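Local coordinates for single-stranded DNA-binding protein DdrB (Deinococcus radiodurans, PDB 4NOE), which binds single-stranded DNA and assists the accurate annealing of complementary strands, probably as part of the response to DNA damage, at residues Pro102-Asp115 / Asp126-Gly138. Sequence-based numbering, arbitrary orientation.
Sequences PAAIKYSRGAKVSD and DIEYVSLAIFRGG. With nucleotides of chain F.
Tyr107 and Leu132 meet at a classic beta bulge in the antiparallel pair formed by strands 104-110 and 128-135 of the DdrB sheet. Tyr107 O accepts from Leu132 N at 2.8 Å and, weakly, from Ala133 N; the register slips by one residue here, and the second strand turns a corner at Leu132. The face carrying Tyr107, Arg109, Val130 and Phe135 is tightly packed. The Tyr107 and Phe135 rings touch rim to rim, CE1 to CE1 at 3.6 Å with planes at 72°, while Trp62 meets the former and Phe60 the latter edge-to-face. Further along, the extended Arg109 chain runs beside Val130, whose CB lies 4.0 Å above the centre of the guanidinium plane. End-on, NH1 and NH2 each take one oxygen of Asp115, NH1 reaching OD2 at 2.8 Å, and Tyr86 OH accepts from NE. A leucine in place of Arg109 would probably leave Asp115 without its cationic mate, though Lys112 N would still hold OD2, and strip the flat cover from Val130.

The face carrying Lys106, Ser108 and Ser131 meets single-stranded DNA; beyond it, where Gly110 and Tyr129 diverge, the base of DT26 of chain F covers the Tyr129 ring, N1 standing 3.6 Å above its centre, with Ile127 CG2 behind. Lys106, extended with CG anti to the backbone N (chi1 -175°), brings NZ to 2.9 Å from N3 of DT26 of chain F and into a salt bridge with Glu121, which also binds Ser131 OG. Looser margins lie at the exposed end, where Pro102 merely brushes the aliphatic part of Arg136. Beside Lys106, Ser108 OG donates to O2 of DT26 of chain F at 2.5 Å.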
loop_
_atom_site.group_PDB
_atom_site.type_symbol
_atom_site.label_atom_id
_atom_site.label_comp_id
_atom_site.label_asym_id
_atom_site.label_seq_id
_atom_site.Cartn_x
_atom_site.Cartn_y
_atom_site.Cartn_z
ATOM N N PRO E 102 -33.469 -5.323 -2.947
ATOM C CA PRO E 102 -34.631 -5.002 -2.116
ATOM C C PRO E 102 -34.588 -3.541 -1.739
ATOM O O PRO E 102 -33.514 -2.957 -1.766
ATOM C CB PRO E 102 -34.394 -5.845 -0.858
ATOM C CG PRO E 102 -32.923 -6.066 -0.818
ATOM C CD PRO E 102 -32.536 -6.229 -2.258
ATOM N N ALA E 103 -35.721 -2.954 -1.389
ATOM C CA ALA E 103 -35.719 -1.611 -0.830
ATOM C C ALA E 103 -34.933 -1.633 0.477
ATOM O O ALA E 103 -34.865 -2.659 1.152
ATOM C CB ALA E 103 -37.131 -1.151 -0.587
ATOM N N ALA E 104 -34.322 -0.512 0.836
ATOM C CA ALA E 104 -33.578 -0.462 2.087
ATOM C C ALA E 104 -33.545 0.950 2.641
ATOM O O ALA E 104 -33.716 1.929 1.900
ATOM C CB ALA E 104 -32.159 -1.014 1.899
ATOM N N ILE E 105 -33.359 1.048 3.953
ATOM C CA ILE E 105 -33.178 2.336 4.603
ATOM C C ILE E 105 -31.827 2.258 5.267
ATOM O O ILE E 105 -31.613 1.432 6.159
ATOM C CB ILE E 105 -34.245 2.598 5.661
ATOM C CG1 ILE E 105 -35.638 2.333 5.087
ATOM C CG2 ILE E 105 -34.147 4.038 6.156
ATOM C CD1 ILE E 105 -36.005 3.288 3.978
ATOM N N LYS E 106 -30.902 3.095 4.821
ATOM C CA LYS E 106 -29.534 3.001 5.307
ATOM C C LYS E 106 -29.187 4.248 6.110
ATOM O O LYS E 106 -29.562 5.359 5.741
ATOM C CB LYS E 106 -28.564 2.832 4.128
ATOM C CG LYS E 106 -27.123 2.599 4.547
ATOM C CD LYS E 106 -26.211 2.162 3.390
ATOM C CE LYS E 106 -24.808 1.900 3.951
ATOM N NZ LYS E 106 -23.750 1.533 2.959
ATOM N N TYR E 107 -28.492 4.043 7.223
ATOM C CA TYR E 107 -27.970 5.133 8.024
ATOM C C TYR E 107 -26.464 5.123 7.879
ATOM O O TYR E 107 -25.792 4.162 8.299
ATOM C CB TYR E 107 -28.390 4.977 9.497
ATOM C CG TYR E 107 -29.852 5.286 9.693
ATOM C CD1 TYR E 107 -30.833 4.344 9.384
ATOM C CD2 TYR E 107 -30.259 6.528 10.155
ATOM C CE1 TYR E 107 -32.175 4.631 9.550
ATOM C CE2 TYR E 107 -31.607 6.824 10.327
ATOM C CZ TYR E 107 -32.553 5.878 10.016
ATOM O OH TYR E 107 -33.885 6.172 10.187
ATOM N N SER E 108 -25.942 6.183 7.268
ATOM C CA SER E 108 -24.508 6.298 6.995
ATOM C C SER E 108 -24.058 7.751 6.946
ATOM O O SER E 108 -24.867 8.661 6.717
ATOM C CB SER E 108 -24.165 5.633 5.655
ATOM O OG SER E 108 -24.732 6.370 4.575
ATOM N N ARG E 109 -22.757 7.957 7.127
ATOM C CA ARG E 109 -22.144 9.279 7.047
ATOM C C ARG E 109 -20.900 9.222 6.167
ATOM O O ARG E 109 -20.362 8.137 5.876
ATOM C CB ARG E 109 -21.728 9.743 8.441
ATOM C CG ARG E 109 -20.685 8.824 9.080
ATOM C CD ARG E 109 -20.359 9.206 10.532
ATOM N NE ARG E 109 -19.488 8.206 11.171
ATOM C CZ ARG E 109 -18.165 8.159 11.017
ATOM N NH1 ARG E 109 -17.536 9.041 10.239
ATOM N NH2 ARG E 109 -17.466 7.223 11.626
ATOM N N GLY E 110 -20.433 10.390 5.744
ATOM C CA GLY E 110 -19.190 10.463 5.007
ATOM C C GLY E 110 -18.028 10.128 5.924
ATOM O O GLY E 110 -18.063 10.431 7.121
ATOM N N ALA E 111 -17.002 9.491 5.373
ATOM C CA ALA E 111 -15.812 9.158 6.152
ATOM C C ALA E 111 -15.124 10.441 6.591
ATOM O O ALA E 111 -15.137 11.441 5.866
ATOM C CB ALA E 111 -14.861 8.311 5.331
ATOM N N LYS E 112 -14.532 10.406 7.778
ATOM C CA LYS E 112 -13.726 11.514 8.280
ATOM C C LYS E 112 -12.263 11.156 8.121
ATOM O O LYS E 112 -11.922 9.981 7.918
ATOM C CB LYS E 112 -14.047 11.773 9.755
ATOM C CG LYS E 112 -15.488 12.228 9.962
ATOM C CD LYS E 112 -15.893 12.311 11.428
ATOM C CE LYS E 112 -17.387 12.639 11.518
ATOM N NZ LYS E 112 -17.784 13.243 12.814
ATOM N N VAL E 113 -11.392 12.154 8.223
ATOM C CA VAL E 113 -9.954 11.883 8.120
ATOM C C VAL E 113 -9.510 10.855 9.174
ATOM O O VAL E 113 -8.635 10.036 8.924
ATOM C CB VAL E 113 -9.113 13.188 8.192
ATOM C CG1 VAL E 113 -9.073 13.740 9.618
ATOM C CG2 VAL E 113 -7.712 12.940 7.693
ATOM N N SER E 114 -10.158 10.856 10.334
ATOM C CA SER E 114 -9.760 9.947 11.402
ATOM C C SER E 114 -10.328 8.527 11.289
ATOM O O SER E 114 -9.905 7.644 12.037
ATOM C CB SER E 114 -10.088 10.557 12.765
ATOM O OG SER E 114 -11.459 10.930 12.859
ATOM N N ASP E 115 -11.266 8.293 10.366
ATOM C CA ASP E 115 -11.806 6.931 10.189
ATOM C C ASP E 115 -10.773 5.976 9.588
ATOM O O ASP E 115 -10.198 6.254 8.536
ATOM C CB ASP E 115 -13.072 6.917 9.318
ATOM C CG ASP E 115 -14.268 7.566 10.005
ATOM O OD1 ASP E 115 -14.482 7.302 11.212
ATOM O OD2 ASP E 115 -15.002 8.333 9.335
ATOM N N ASP E 126 -15.511 9.254 -5.784
ATOM C CA ASP E 126 -14.438 9.283 -4.787
ATOM C C ASP E 126 -14.959 9.541 -3.363
ATOM O O ASP E 126 -14.225 9.975 -2.486
ATOM C CB ASP E 126 -13.359 10.304 -5.184
ATOM C CG ASP E 126 -12.170 10.299 -4.244
ATOM O OD1 ASP E 126 -11.406 9.308 -4.251
ATOM O OD2 ASP E 126 -12.007 11.289 -3.493
ATOM N N ILE E 127 -16.231 9.255 -3.119
ATOM C CA ILE E 127 -16.756 9.433 -1.770
ATOM C C ILE E 127 -16.633 8.132 -0.976
ATOM O O ILE E 127 -16.821 7.053 -1.529
ATOM C CB ILE E 127 -18.222 9.913 -1.798
ATOM C CG1 ILE E 127 -18.319 11.222 -2.587
ATOM C CG2 ILE E 127 -18.765 10.085 -0.373
ATOM C CD1 ILE E 127 -19.682 11.904 -2.497
ATOM N N GLU E 128 -16.283 8.235 0.304
ATOM C CA GLU E 128 -16.305 7.081 1.192
ATOM C C GLU E 128 -17.361 7.236 2.293
ATOM O O GLU E 128 -17.444 8.283 2.932
ATOM C CB GLU E 128 -14.930 6.882 1.818
ATOM C CG GLU E 128 -13.799 6.740 0.808
ATOM C CD GLU E 128 -12.469 6.548 1.492
ATOM O OE1 GLU E 128 -12.079 7.441 2.274
ATOM O OE2 GLU E 128 -11.822 5.502 1.265
ATOM N N TYR E 129 -18.156 6.191 2.509
ATOM C CA TYR E 129 -19.223 6.211 3.497
ATOM C C TYR E 129 -18.898 5.274 4.650
ATOM O O TYR E 129 -18.150 4.303 4.492
ATOM C CB TYR E 129 -20.561 5.785 2.872
ATOM C CG TYR E 129 -21.118 6.776 1.896
ATOM C CD1 TYR E 129 -21.863 7.865 2.331
ATOM C CD2 TYR E 129 -20.888 6.639 0.540
ATOM C CE1 TYR E 129 -22.375 8.792 1.428
ATOM C CE2 TYR E 129 -21.388 7.559 -0.370
ATOM C CZ TYR E 129 -22.124 8.631 0.086
ATOM O OH TYR E 129 -22.620 9.536 -0.814
ATOM N N VAL E 130 -19.462 5.563 5.813
ATOM C CA VAL E 130 -19.265 4.714 6.972
ATOM C C VAL E 130 -20.659 4.372 7.432
ATOM O O VAL E 130 -21.477 5.278 7.601
ATOM C CB VAL E 130 -18.514 5.456 8.086
ATOM C CG1 VAL E 130 -18.424 4.592 9.341
ATOM C CG2 VAL E 130 -17.106 5.878 7.620
ATOM N N SER E 131 -20.942 3.085 7.622
ATOM C CA SER E 131 -22.307 2.641 7.911
ATOM C C SER E 131 -22.606 2.433 9.387
ATOM O O SER E 131 -21.816 1.825 10.119
ATOM C CB SER E 131 -22.612 1.326 7.181
ATOM O OG SER E 131 -22.333 1.437 5.801
ATOM N N LEU E 132 -23.776 2.892 9.816
ATOM C CA LEU E 132 -24.253 2.577 11.160
ATOM C C LEU E 132 -25.211 1.391 11.117
ATOM O O LEU E 132 -25.099 0.445 11.920
ATOM C CB LEU E 132 -24.971 3.783 11.771
ATOM C CG LEU E 132 -25.655 3.500 13.116
ATOM C CD1 LEU E 132 -24.649 3.141 14.210
ATOM C CD2 LEU E 132 -26.491 4.699 13.548
ATOM N N ALA E 133 -26.164 1.448 10.188
ATOM C CA ALA E 133 -27.263 0.477 10.174
ATOM C C ALA E 133 -27.970 0.441 8.824
ATOM O O ALA E 133 -28.037 1.449 8.102
ATOM C CB ALA E 133 -28.292 0.782 11.310
ATOM N N ILE E 134 -28.507 -0.720 8.481
ATOM C CA ILE E 134 -29.344 -0.795 7.293
ATOM C C ILE E 134 -30.608 -1.600 7.563
ATOM O O ILE E 134 -30.548 -2.732 8.052
ATOM C CB ILE E 134 -28.582 -1.343 6.069
ATOM C CG1 ILE E 134 -29.540 -1.563 4.899
ATOM C CG2 ILE E 134 -27.865 -2.633 6.402
ATOM C CD1 ILE E 134 -28.832 -1.622 3.552
ATOM N N PHE E 135 -31.756 -1.002 7.275
ATOM C CA PHE E 135 -33.013 -1.693 7.493
ATOM C C PHE E 135 -33.438 -2.284 6.155
ATOM O O PHE E 135 -33.589 -1.565 5.148
ATOM C CB PHE E 135 -34.052 -0.743 8.098
ATOM C CG PHE E 135 -33.662 -0.220 9.469
ATOM C CD1 PHE E 135 -32.715 0.788 9.603
ATOM C CD2 PHE E 135 -34.228 -0.750 10.620
ATOM C CE1 PHE E 135 -32.341 1.259 10.853
ATOM C CE2 PHE E 135 -33.863 -0.280 11.874
ATOM C CZ PHE E 135 -32.913 0.729 11.987
ATOM N N ARG E 136 -33.589 -3.602 6.131
ATOM C CA ARG E 136 -33.707 -4.314 4.869
ATOM C C ARG E 136 -34.197 -5.747 5.052
ATOM O O ARG E 136 -33.565 -6.549 5.745
ATOM C CB ARG E 136 -32.357 -4.315 4.157
ATOM C CG ARG E 136 -32.284 -5.222 2.939
ATOM C CD ARG E 136 -30.944 -5.057 2.253
ATOM N NE ARG E 136 -29.837 -5.560 3.064
ATOM C CZ ARG E 136 -28.556 -5.320 2.803
ATOM N NH1 ARG E 136 -28.215 -4.562 1.767
ATOM N NH2 ARG E 136 -27.615 -5.819 3.592
ATOM N N GLY E 137 -35.326 -6.056 4.421
ATOM C CA GLY E 137 -35.842 -7.411 4.394
ATOM C C GLY E 137 -36.253 -7.928 5.757
ATOM O O GLY E 137 -36.776 -7.170 6.577
ATOM N N GLY E 138 -36.024 -9.223 5.983
ATOM C CA GLY E 138 -36.358 -9.881 7.238
ATOM C C GLY E 138 -37.812 -9.710 7.633
ATOM O O GLY E 138 -38.627 -9.226 6.845
ATOM P P DT F 26 -26.461 5.010 -4.903
ATOM O OP1 DT F 26 -27.543 5.446 -5.714
ATOM O OP2 DT F 26 -25.133 5.141 -5.384
ATOM O "O5'" DT F 26 -26.483 5.713 -3.487
ATOM C "C5'" DT F 26 -27.674 6.081 -2.797
ATOM C "C4'" DT F 26 -27.348 6.676 -1.449
ATOM O "O4'" DT F 26 -26.557 5.752 -0.674
ATOM C "C3'" DT F 26 -26.553 7.976 -1.499
ATOM O "O3'" DT F 26 -26.985 8.905 -0.516
ATOM C "C2'" DT F 26 -25.162 7.537 -1.099
ATOM C "C1'" DT F 26 -25.459 6.421 -0.122
ATOM N N1 DT F 26 -24.403 5.429 0.067
ATOM C C2 DT F 26 -24.171 4.891 1.310
ATOM O O2 DT F 26 -24.762 5.241 2.306
ATOM N N3 DT F 26 -23.217 3.914 1.337
ATOM C C4 DT F 26 -22.479 3.443 0.275
ATOM O O4 DT F 26 -21.665 2.558 0.444
ATOM C C5 DT F 26 -22.796 4.030 -1.000
ATOM C C7 DT F 26 -22.067 3.559 -2.214
ATOM C C6 DT F 26 -23.727 4.980 -1.039
ATOM P P DC F 28 -24.163 13.492 2.066
ATOM O OP1 DC F 28 -24.414 13.012 3.390
ATOM O OP2 DC F 28 -24.641 14.792 1.737
ATOM O "O5'" DC F 28 -22.607 13.482 1.775
ATOM C "C5'" DC F 28 -21.747 12.508 2.325
ATOM C "C4'" DC F 28 -20.322 12.985 2.254
ATOM O "O4'" DC F 28 -19.974 13.250 0.890
ATOM C "C3'" DC F 28 -20.058 14.278 2.999
ATOM O "O3'" DC F 28 -19.664 13.870 4.291
ATOM C "C2'" DC F 28 -18.934 14.910 2.203
ATOM C "C1'" DC F 28 -19.080 14.332 0.799
ATOM N N1 DC F 28 -19.599 15.237 -0.235
ATOM C C2 DC F 28 -18.910 15.356 -1.445
ATOM O O2 DC F 28 -17.850 14.744 -1.592
ATOM N N3 DC F 28 -19.409 16.150 -2.413
ATOM C C4 DC F 28 -20.561 16.790 -2.220
ATOM N N4 DC F 28 -21.014 17.564 -3.201
ATOM C C5 DC F 28 -21.296 16.667 -1.008
ATOM C C6 DC F 28 -20.787 15.882 -0.055
ATOM P P DG F 29 -20.258 14.524 5.565
ATOM O OP1 DG F 29 -21.193 13.598 6.151
ATOM O OP2 DG F 29 -20.652 15.855 5.241
ATOM O "O5'" DG F 29 -18.972 14.688 6.468
ATOM C "C5'" DG F 29 -17.845 13.828 6.292
ATOM C "C4'" DG F 29 -16.545 14.556 6.544
ATOM O "O4'" DG F 29 -16.235 15.375 5.404
ATOM C "C3'" DG F 29 -16.532 15.486 7.758
ATOM O "O3'" DG F 29 -15.250 15.645 8.359
ATOM C "C2'" DG F 29 -16.883 16.823 7.157
ATOM C "C1'" DG F 29 -16.304 16.745 5.755
ATOM N N9 DG F 29 -17.160 17.414 4.790
ATOM C C8 DG F 29 -18.428 17.884 5.010
ATOM N N7 DG F 29 -18.952 18.456 3.964
ATOM C C5 DG F 29 -17.960 18.374 3.001
ATOM C C6 DG F 29 -17.945 18.825 1.663
ATOM O O6 DG F 29 -18.834 19.401 1.038
ATOM N N1 DG F 29 -16.744 18.525 1.040
ATOM C C2 DG F 29 -15.695 17.872 1.626
ATOM N N2 DG F 29 -14.624 17.673 0.858
ATOM N N3 DG F 29 -15.688 17.461 2.876
ATOM C C4 DG F 29 -16.848 17.734 3.498
#